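Local atomic coordinates of acetone carboxylase alpha subunit (Xanthobacter autotrophicus Py2, PDB entry 5M45), a protein that forms the alpha subunit of a multi-subunit carboxylase of the hydantoinase B/oxoprolinase family and carries a manganese site within a six-chain assembly. Residues N461-T466 with D470-A475; P745-G750 with G755-M760; A208-F213 with M243-V248. All coordinates share one frame; numbering follows the deposited sequence.

Contact 1: N461-T466 with D470-A475; sequences NGTGAT and DGLSHA
The flat groups that meet here are peptide units, and those of L472 and N461 receive their donors in different ways. The carbonyl of L472 takes the N-H of T463 in its own plane, at a C=O...N angle of 158°. The carbonyl of N461 is approached from above its plane, 56° out of it, by the N-H of A475. These bonds hold together a loop that turns back on itself between strand 450-454 and helix 488-494. The segments run antiparallel without either being a regular strand, and 336 Å² is buried between them.

T463 and L472 are joined twice. The backbone bond from T463 N to L472 O measures 2.9 Å, and a second runs from L472 N to T463 OG1, also 2.9 Å. A hydroxyl thus does the work that a main-chain carbonyl would do in a hydrogen-bonded antiparallel pair. The chi1 of T463, 72°, puts OG1 between the backbone N and the carbonyl carbon, turned to L472 N, and CB of L472 lies 3.6 Å from the same OG1. CG2 of T463, beside its own backbone N, lies 4.1 Å from L472 O.

On either side of this pair glycines bring the backbones close. CA of G462 makes a CA-H...O contact of 3.4 Å with L472 O, and CA of G471 makes another of 3.6 Å with T463 O.

The outer groups are held elsewhere: N461 ND2 by the carbonyls of C458 and A476, D470 by R634, S473 OG by C518 N. The ring of H474 meets an aromatic side chain of another protein's chain. At the end away from the turn, A475 N donates to N461 O at 2.9 Å.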
loop_
_atom_site.group_PDB
_atom_site.type_symbol
_atom_site.label_atom_id
_atom_site.label_comp_id
_atom_site.label_asym_id
_atom_site.label_seq_id
_atom_site.Cartn_x
_atom_site.Cartn_y
_atom_site.Cartn_z
ATOM N N ASN A 461 -24.021 -9.066 -19.738
ATOM C CA ASN A 461 -23.507 -9.685 -20.957
ATOM C C ASN A 461 -24.497 -10.739 -21.474
ATOM O O ASN A 461 -25.415 -11.143 -20.761
ATOM C CB ASN A 461 -22.180 -10.388 -20.681
ATOM C CG ASN A 461 -21.207 -9.540 -19.907
ATOM O OD1 ASN A 461 -20.604 -8.577 -20.449
ATOM N ND2 ASN A 461 -21.050 -9.867 -18.592
ATOM N N GLY A 462 -24.258 -11.244 -22.680
ATOM C CA GLY A 462 -25.068 -12.336 -23.215
ATOM C C GLY A 462 -24.881 -13.636 -22.435
ATOM O O GLY A 462 -23.819 -13.863 -21.830
ATOM N N THR A 463 -25.912 -14.474 -22.426
ATOM C CA THR A 463 -25.838 -15.816 -21.808
ATOM C C THR A 463 -25.797 -16.916 -22.880
ATOM O O THR A 463 -26.210 -16.716 -24.035
ATOM C CB THR A 463 -26.974 -16.092 -20.803
ATOM O OG1 THR A 463 -28.219 -16.273 -21.502
ATOM C CG2 THR A 463 -27.118 -14.986 -19.812
ATOM N N GLY A 464 -25.257 -18.075 -22.493
ATOM C CA GLY A 464 -25.206 -19.225 -23.378
ATOM C C GLY A 464 -26.585 -19.719 -23.827
ATOM O O GLY A 464 -27.537 -19.718 -23.050
ATOM N N ALA A 465 -26.683 -20.139 -25.089
ATOM C CA ALA A 465 -27.888 -20.808 -25.609
ATOM C C ALA A 465 -28.162 -22.139 -24.905
ATOM O O ALA A 465 -27.234 -22.792 -24.380
ATOM C CB ALA A 465 -27.758 -21.049 -27.100
ATOM N N THR A 466 -29.429 -22.547 -24.907
ATOM C CA THR A 466 -29.815 -23.851 -24.347
ATOM C C THR A 466 -30.145 -24.850 -25.470
ATOM O O THR A 466 -30.072 -24.511 -26.665
ATOM C CB THR A 466 -30.971 -23.720 -23.294
ATOM O OG1 THR A 466 -32.273 -23.752 -23.929
ATOM C CG2 THR A 466 -30.801 -22.426 -22.461
ATOM N N ASP A 470 -32.916 -19.816 -27.513
ATOM C CA ASP A 470 -31.826 -18.847 -27.562
ATOM C C ASP A 470 -31.387 -18.386 -26.180
ATOM O O ASP A 470 -32.196 -18.370 -25.247
ATOM C CB ASP A 470 -32.238 -17.591 -28.354
ATOM C CG ASP A 470 -32.460 -17.892 -29.843
ATOM O OD1 ASP A 470 -31.985 -18.953 -30.341
ATOM O OD2 ASP A 470 -33.157 -17.092 -30.521
ATOM N N GLY A 471 -30.122 -17.985 -26.067
ATOM C CA GLY A 471 -29.639 -17.300 -24.875
ATOM C C GLY A 471 -30.272 -15.924 -24.708
ATOM O O GLY A 471 -30.950 -15.432 -25.610
ATOM N N LEU A 472 -30.083 -15.324 -23.532
ATOM C CA LEU A 472 -30.566 -13.956 -23.255
ATOM C C LEU A 472 -29.517 -12.900 -23.572
ATOM O O LEU A 472 -28.358 -13.047 -23.192
ATOM C CB LEU A 472 -30.939 -13.858 -21.778
ATOM C CG LEU A 472 -32.007 -14.824 -21.293
ATOM C CD1 LEU A 472 -32.113 -14.693 -19.772
ATOM C CD2 LEU A 472 -33.367 -14.523 -21.921
ATOM N N SER A 473 -29.930 -11.834 -24.261
ATOM C CA SER A 473 -28.993 -10.740 -24.586
ATOM C C SER A 473 -28.863 -9.790 -23.362
ATOM O O SER A 473 -29.851 -9.581 -22.610
ATOM C CB SER A 473 -29.419 -9.992 -25.850
ATOM O OG SER A 473 -29.468 -10.852 -26.976
ATOM N N HIS A 474 -27.662 -9.235 -23.188
ATOM C CA HIS A 474 -27.379 -8.140 -22.217
ATOM C C HIS A 474 -28.058 -8.355 -20.857
ATOM O O HIS A 474 -28.866 -7.521 -20.384
ATOM C CB HIS A 474 -27.719 -6.756 -22.821
ATOM C CG HIS A 474 -29.090 -6.657 -23.410
ATOM N ND1 HIS A 474 -30.219 -6.613 -22.648
ATOM C CD2 HIS A 474 -29.515 -6.695 -24.696
ATOM C CE1 HIS A 474 -31.290 -6.618 -23.422
ATOM N NE2 HIS A 474 -30.888 -6.673 -24.681
ATOM N N ALA A 475 -27.777 -9.521 -20.262
ATOM C CA ALA A 475 -28.596 -10.074 -19.169
ATOM C C ALA A 475 -27.929 -10.462 -17.843
ATOM O O ALA A 475 -28.634 -10.475 -16.795
ATOM C CB ALA A 475 -29.347 -11.292 -19.702
#

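Contact 2: P745-G750 with G755-M760; sequences PEEEIG and GSRYSM
A bend at chi2 (84°) in E747 and another at chi3 (105°) in R757 bring the carboxylate and the guanidinium near each other. In both residues CG lies beside the backbone N, and the two side chains cross at about a right angle. OE2 of E747 comes 3.8 Å from CD of R757 and 3.9 Å from its NH1. The planes of the charged groups are 66° apart and the oxygen stands well out of the guanidinium plane, so no N-H points at it. The pair is a long salt bridge, held by charge alone.

Direct hydrogen bonds are replaced by one water. It donates to E747 OE2 at 2.9 Å and to S756 OG at 3.0 Å, and accepts from R757 NH1 at 3.2 Å, lying at the edge of the guanidinium and in its plane. Both water protons are therefore used between the segments. The S756 hydroxyl is also bonded to the carbonyl of T753.

E746 also points toward the other segment, but its chain is extended and ends by S756, whose CB lies 3.9 Å from E746 OE1. Its carboxylate is held mainly from outside, by K723 and R339 at OE1 and by Q716 at OE2. G755 N bonds to D531 of the second subunit.

This is a water-mediated contact in the irregular chain that follows helix 726-735, between a short 3-10 turn around E746 and E747 and the loop after it, whose R757 side chain lies about 8 Å from a bound magnesium ion.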
loop_
_atom_site.group_PDB
_atom_site.type_symbol
_atom_site.label_atom_id
_atom_site.label_comp_id
_atom_site.label_asym_id
_atom_site.label_seq_id
_atom_site.Cartn_x
_atom_site.Cartn_y
_atom_site.Cartn_z
ATOM N N PRO A 745 11.821 -26.612 -24.212
ATOM C CA PRO A 745 12.179 -25.800 -23.028
ATOM C C PRO A 745 11.784 -24.323 -23.222
ATOM O O PRO A 745 11.980 -23.736 -24.294
ATOM C CB PRO A 745 13.699 -25.956 -22.935
ATOM C CG PRO A 745 14.152 -26.259 -24.325
ATOM C CD PRO A 745 13.011 -27.014 -24.996
ATOM N N GLU A 746 11.236 -23.736 -22.177
ATOM C CA GLU A 746 10.748 -22.360 -22.254
ATOM C C GLU A 746 11.859 -21.354 -22.576
ATOM O O GLU A 746 11.617 -20.354 -23.243
ATOM C CB GLU A 746 10.048 -21.958 -20.947
ATOM C CG GLU A 746 9.121 -20.741 -21.078
ATOM C CD GLU A 746 8.359 -20.425 -19.806
ATOM O OE1 GLU A 746 8.238 -21.318 -18.932
ATOM O OE2 GLU A 746 7.895 -19.275 -19.642
ATOM N N GLU A 747 13.068 -21.650 -22.113
ATOM C CA GLU A 747 14.227 -20.761 -22.301
ATOM C C GLU A 747 14.649 -20.631 -23.754
ATOM O O GLU A 747 15.330 -19.682 -24.073
ATOM C CB GLU A 747 15.449 -21.231 -21.502
ATOM C CG GLU A 747 15.269 -21.233 -19.991
ATOM C CD GLU A 747 14.580 -22.502 -19.433
ATOM O OE1 GLU A 747 14.148 -23.438 -20.182
ATOM O OE2 GLU A 747 14.436 -22.520 -18.193
ATOM N N GLU A 748 14.281 -21.554 -24.630
ATOM C CA GLU A 748 14.733 -21.460 -26.017
ATOM C C GLU A 748 13.823 -20.591 -26.880
ATOM O O GLU A 748 14.141 -20.342 -28.027
ATOM C CB GLU A 748 14.921 -22.868 -26.639
ATOM C CG GLU A 748 16.199 -23.575 -26.151
ATOM C CD GLU A 748 16.389 -24.995 -26.745
ATOM O OE1 GLU A 748 17.366 -25.660 -26.339
ATOM O OE2 GLU A 748 15.537 -25.448 -27.566
ATOM N N ILE A 749 12.720 -20.103 -26.334
ATOM C CA ILE A 749 11.746 -19.346 -27.140
ATOM C C ILE A 749 12.247 -17.912 -27.470
ATOM O O ILE A 749 11.933 -17.385 -28.522
ATOM C CB ILE A 749 10.351 -19.338 -26.454
ATOM C CG1 ILE A 749 9.826 -20.783 -26.322
ATOM C CG2 ILE A 749 9.330 -18.477 -27.214
ATOM C CD1 ILE A 749 8.680 -20.926 -25.320
ATOM N N GLY A 750 13.010 -17.306 -26.571
ATOM C CA GLY A 750 13.506 -15.949 -26.746
ATOM C C GLY A 750 12.696 -14.855 -26.060
ATOM O O GLY A 750 12.862 -13.668 -26.376
ATOM N N GLY A 755 10.517 -16.022 -12.964
ATOM C CA GLY A 755 9.552 -16.768 -12.207
ATOM C C GLY A 755 9.264 -18.193 -12.662
ATOM O O GLY A 755 8.473 -18.890 -11.995
ATOM N N SER A 756 9.877 -18.665 -13.734
ATOM C CA SER A 756 9.630 -20.037 -14.202
ATOM C C SER A 756 10.246 -21.122 -13.316
ATOM O O SER A 756 9.745 -22.263 -13.286
ATOM C CB SER A 756 10.115 -20.232 -15.640
ATOM O OG SER A 756 11.502 -20.179 -15.710
ATOM N N ARG A 757 11.329 -20.792 -12.613
ATOM C CA ARG A 757 12.065 -21.746 -11.778
ATOM C C ARG A 757 12.166 -21.272 -10.325
ATOM O O ARG A 757 12.020 -22.079 -9.402
ATOM C CB ARG A 757 13.446 -22.003 -12.365
ATOM C CG ARG A 757 13.392 -22.743 -13.706
ATOM C CD ARG A 757 14.709 -22.961 -14.416
ATOM N NE ARG A 757 15.188 -24.368 -14.326
ATOM C CZ ARG A 757 14.663 -25.449 -14.937
ATOM N NH1 ARG A 757 13.584 -25.365 -15.742
ATOM N NH2 ARG A 757 15.224 -26.645 -14.715
ATOM N N TYR A 758 12.400 -19.986 -10.095
ATOM C CA TYR A 758 12.523 -19.440 -8.750
ATOM C C TYR A 758 11.221 -18.794 -8.292
ATOM O O TYR A 758 10.706 -17.888 -8.956
ATOM C CB TYR A 758 13.689 -18.457 -8.690
ATOM C CG TYR A 758 15.009 -19.157 -8.863
ATOM C CD1 TYR A 758 15.547 -19.407 -10.142
ATOM C CD2 TYR A 758 15.699 -19.665 -7.749
ATOM C CE1 TYR A 758 16.742 -20.114 -10.290
ATOM C CE2 TYR A 758 16.872 -20.357 -7.900
ATOM C CZ TYR A 758 17.392 -20.568 -9.169
ATOM O OH TYR A 758 18.599 -21.211 -9.241
ATOM N N SER A 759 10.700 -19.274 -7.155
ATOM C CA SER A 759 9.468 -18.736 -6.564
ATOM C C SER A 759 9.506 -18.884 -5.021
ATOM O O SER A 759 10.172 -19.772 -4.504
ATOM C CB SER A 759 8.252 -19.446 -7.168
ATOM O OG SER A 759 8.376 -20.837 -6.939
ATOM N N MET A 760 8.832 -17.995 -4.310
ATOM C CA MET A 760 8.784 -18.019 -2.845
ATOM C C MET A 760 7.335 -17.838 -2.389
ATOM O O MET A 760 6.747 -16.765 -2.558
ATOM C CB MET A 760 9.688 -16.914 -2.287
ATOM C CG MET A 760 9.864 -16.896 -0.780
ATOM S SD MET A 760 10.651 -15.344 -0.141
ATOM C CE MET A 760 11.068 -15.902 1.514
HETATM O O HOH W 1 11.908 -22.904 -16.892
#

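Contact 3: A208-F213 with M243-V248; sequences ANDTLF and MIRKLV
D210 and R245 reach toward each other from opposite directions and meet end-on, carboxylate against guanidinium, as a bidentate salt bridge. D210 sits in the type I' beta turn A208-T211 that links strands 204-208 and 211-212 in a tight hairpin, the latter being an edge strand, within this chain, of an antiparallel sheet. R245 lies within helix 227-255, so the bridge joins a hairpin turn to the flank of a helix.

The planes of the two flat groups are turned 28° from each other. NH1 of R245 gives a nearly straight bond of 2.9 Å to D210 OD1, which receives it on its syn lone pair and lies almost exactly in the guanidinium plane. NH2 gives a second bond of 2.9 Å to OD2, also on the syn side, but the nitrogen stands 31° out of the carboxylate plane. The twist therefore falls mostly on this second bond. Two N-H groups to two oxygens fix how the carboxylate is rotated.

R245 bridges an 11.8 Å separation between its CA and that of D210. Its CG is anti to the backbone N (chi1 -175°), directing the chain away from the helix, and a single bend at chi3 then turns the guanidinium.

Around the bridge, L212 packs on E234, R235 and I238 of the same helix, a second link between hairpin and helix. The hairpin also faces other chains: L212 O bonds to N130 of the second subunit, and D210 O to a polar side chain of another protein's chain. The turn is tied by A208 N to T211 O at 3.1 Å and T211 N to A208 O at 3.0 Å, and T211 OG1 donates to N209 O at 2.9 Å, from above that carbonyl's plane.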
loop_
_atom_site.group_PDB
_atom_site.type_symbol
_atom_site.label_atom_id
_atom_site.label_comp_id
_atom_site.label_asym_id
_atom_site.label_seq_id
_atom_site.Cartn_x
_atom_site.Cartn_y
_atom_site.Cartn_z
ATOM N N ALA A 208 -13.293 -1.631 17.871
ATOM C CA ALA A 208 -13.678 -2.327 19.077
ATOM C C ALA A 208 -14.811 -1.540 19.749
ATOM O O ALA A 208 -14.981 -0.333 19.482
ATOM C CB ALA A 208 -12.467 -2.477 20.005
ATOM N N ASN A 209 -15.594 -2.216 20.589
ATOM C CA ASN A 209 -16.791 -1.631 21.158
ATOM C C ASN A 209 -17.679 -0.966 20.059
ATOM O O ASN A 209 -18.201 0.139 20.218
ATOM C CB ASN A 209 -16.392 -0.639 22.266
ATOM C CG ASN A 209 -17.550 -0.259 23.160
ATOM O OD1 ASN A 209 -18.459 -1.091 23.447
ATOM N ND2 ASN A 209 -17.561 1.017 23.602
ATOM N N ASP A 210 -17.794 -1.644 18.923
ATOM C CA ASP A 210 -18.643 -1.201 17.805
ATOM C C ASP A 210 -18.210 0.129 17.178
ATOM O O ASP A 210 -18.996 0.765 16.472
ATOM C CB ASP A 210 -20.155 -1.184 18.213
ATOM C CG ASP A 210 -20.766 -2.603 18.320
ATOM O OD1 ASP A 210 -20.120 -3.629 17.987
ATOM O OD2 ASP A 210 -21.946 -2.699 18.746
ATOM N N THR A 211 -16.958 0.527 17.396
ATOM C CA THR A 211 -16.479 1.860 17.028
ATOM C C THR A 211 -15.183 1.731 16.221
ATOM O O THR A 211 -14.224 1.099 16.702
ATOM C CB THR A 211 -16.209 2.719 18.265
ATOM O OG1 THR A 211 -17.367 2.718 19.090
ATOM C CG2 THR A 211 -15.908 4.173 17.883
ATOM N N LEU A 212 -15.153 2.331 15.017
ATOM C CA LEU A 212 -13.946 2.296 14.187
ATOM C C LEU A 212 -12.778 3.142 14.749
ATOM O O LEU A 212 -12.987 4.248 15.266
ATOM C CB LEU A 212 -14.281 2.725 12.745
ATOM C CG LEU A 212 -15.198 1.745 11.995
ATOM C CD1 LEU A 212 -15.648 2.379 10.713
ATOM C CD2 LEU A 212 -14.516 0.440 11.654
ATOM N N PHE A 213 -11.570 2.631 14.645
ATOM C CA PHE A 213 -10.389 3.346 15.160
ATOM C C PHE A 213 -9.998 4.481 14.195
ATOM O O PHE A 213 -9.946 4.287 12.975
ATOM C CB PHE A 213 -9.164 2.414 15.306
ATOM C CG PHE A 213 -9.347 1.225 16.222
ATOM C CD1 PHE A 213 -9.971 1.337 17.446
ATOM C CD2 PHE A 213 -8.801 -0.016 15.879
ATOM C CE1 PHE A 213 -10.084 0.227 18.311
ATOM C CE2 PHE A 213 -8.922 -1.121 16.728
ATOM C CZ PHE A 213 -9.574 -0.993 17.950
ATOM N N MET A 243 -27.060 -5.529 11.715
ATOM C CA MET A 243 -28.463 -5.977 11.533
ATOM C C MET A 243 -28.577 -7.500 11.724
ATOM O O MET A 243 -29.473 -7.983 12.427
ATOM C CB MET A 243 -29.016 -5.577 10.139
ATOM C CG MET A 243 -29.244 -4.078 9.958
ATOM S SD MET A 243 -29.577 -3.613 8.255
ATOM C CE MET A 243 -31.204 -4.316 8.078
ATOM N N ILE A 244 -27.651 -8.245 11.129
ATOM C CA ILE A 244 -27.669 -9.721 11.230
ATOM C C ILE A 244 -27.304 -10.187 12.646
ATOM O O ILE A 244 -27.957 -11.089 13.171
ATOM C CB ILE A 244 -26.800 -10.372 10.128
ATOM C CG1 ILE A 244 -27.456 -10.179 8.745
ATOM C CG2 ILE A 244 -26.574 -11.866 10.392
ATOM C CD1 ILE A 244 -26.439 -10.208 7.600
ATOM N N ARG A 245 -26.267 -9.598 13.255
ATOM C CA ARG A 245 -25.910 -9.919 14.663
ATOM C C ARG A 245 -27.124 -9.759 15.597
ATOM O O ARG A 245 -27.423 -10.630 16.413
ATOM C CB ARG A 245 -24.741 -9.071 15.165
ATOM C CG ARG A 245 -24.257 -9.451 16.586
ATOM C CD ARG A 245 -23.147 -8.525 17.092
ATOM N NE ARG A 245 -23.630 -7.149 17.184
ATOM C CZ ARG A 245 -22.865 -6.080 17.402
ATOM N NH1 ARG A 245 -21.546 -6.176 17.569
ATOM N NH2 ARG A 245 -23.436 -4.879 17.471
ATOM N N LYS A 246 -27.826 -8.654 15.449
ATOM C CA LYS A 246 -29.011 -8.395 16.268
ATOM C C LYS A 246 -30.104 -9.442 16.048
ATOM O O LYS A 246 -30.713 -9.937 17.000
ATOM C CB LYS A 246 -29.530 -7.012 15.976
ATOM C CG LYS A 246 -30.680 -6.567 16.864
ATOM C CD LYS A 246 -30.999 -5.122 16.496
ATOM C CE LYS A 246 -32.490 -4.805 16.511
ATOM N NZ LYS A 246 -32.791 -3.886 17.642
ATOM N N LEU A 247 -30.359 -9.776 14.788
ATOM C CA LEU A 247 -31.351 -10.818 14.471
ATOM C C LEU A 247 -30.971 -12.199 15.076
ATOM O O LEU A 247 -31.836 -12.889 15.657
ATOM C CB LEU A 247 -31.583 -10.916 12.970
ATOM C CG LEU A 247 -32.473 -12.114 12.588
ATOM C CD1 LEU A 247 -33.915 -11.826 12.965
ATOM C CD2 LEU A 247 -32.356 -12.473 11.153
ATOM N N VAL A 248 -29.703 -12.583 14.988
ATOM C CA VAL A 248 -29.261 -13.856 15.597
ATOM C C VAL A 248 -29.515 -13.840 17.125
ATOM O O VAL A 248 -30.041 -14.814 17.671
ATOM C CB VAL A 248 -27.793 -14.238 15.244
ATOM C CG1 VAL A 248 -27.294 -15.443 16.056
ATOM C CG2 VAL A 248 -27.692 -14.535 13.730
#

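Overall arrangement
The three contacts are separate and follow one another along the chain: contact 3 closes first, then contact 1, then contact 2. Their centres lie 40 Å (1 and 2), 41 Å (1 and 3) and 49 Å (2 and 3) apart, and no two come nearer than about 24 Å between atoms. Contacts 1 and 2 sit on opposite sides of the chain's centre. The N461 side chain of contact 1 lies about 13 Å from the manganese ion held by H150, D153 and H175. One edge of the sheet that carries D153 and H175 is the hairpin of contact 3. Contact 3 meets both the second subunit, as contact 2 does, and a chain of another protein, as contact 1 does.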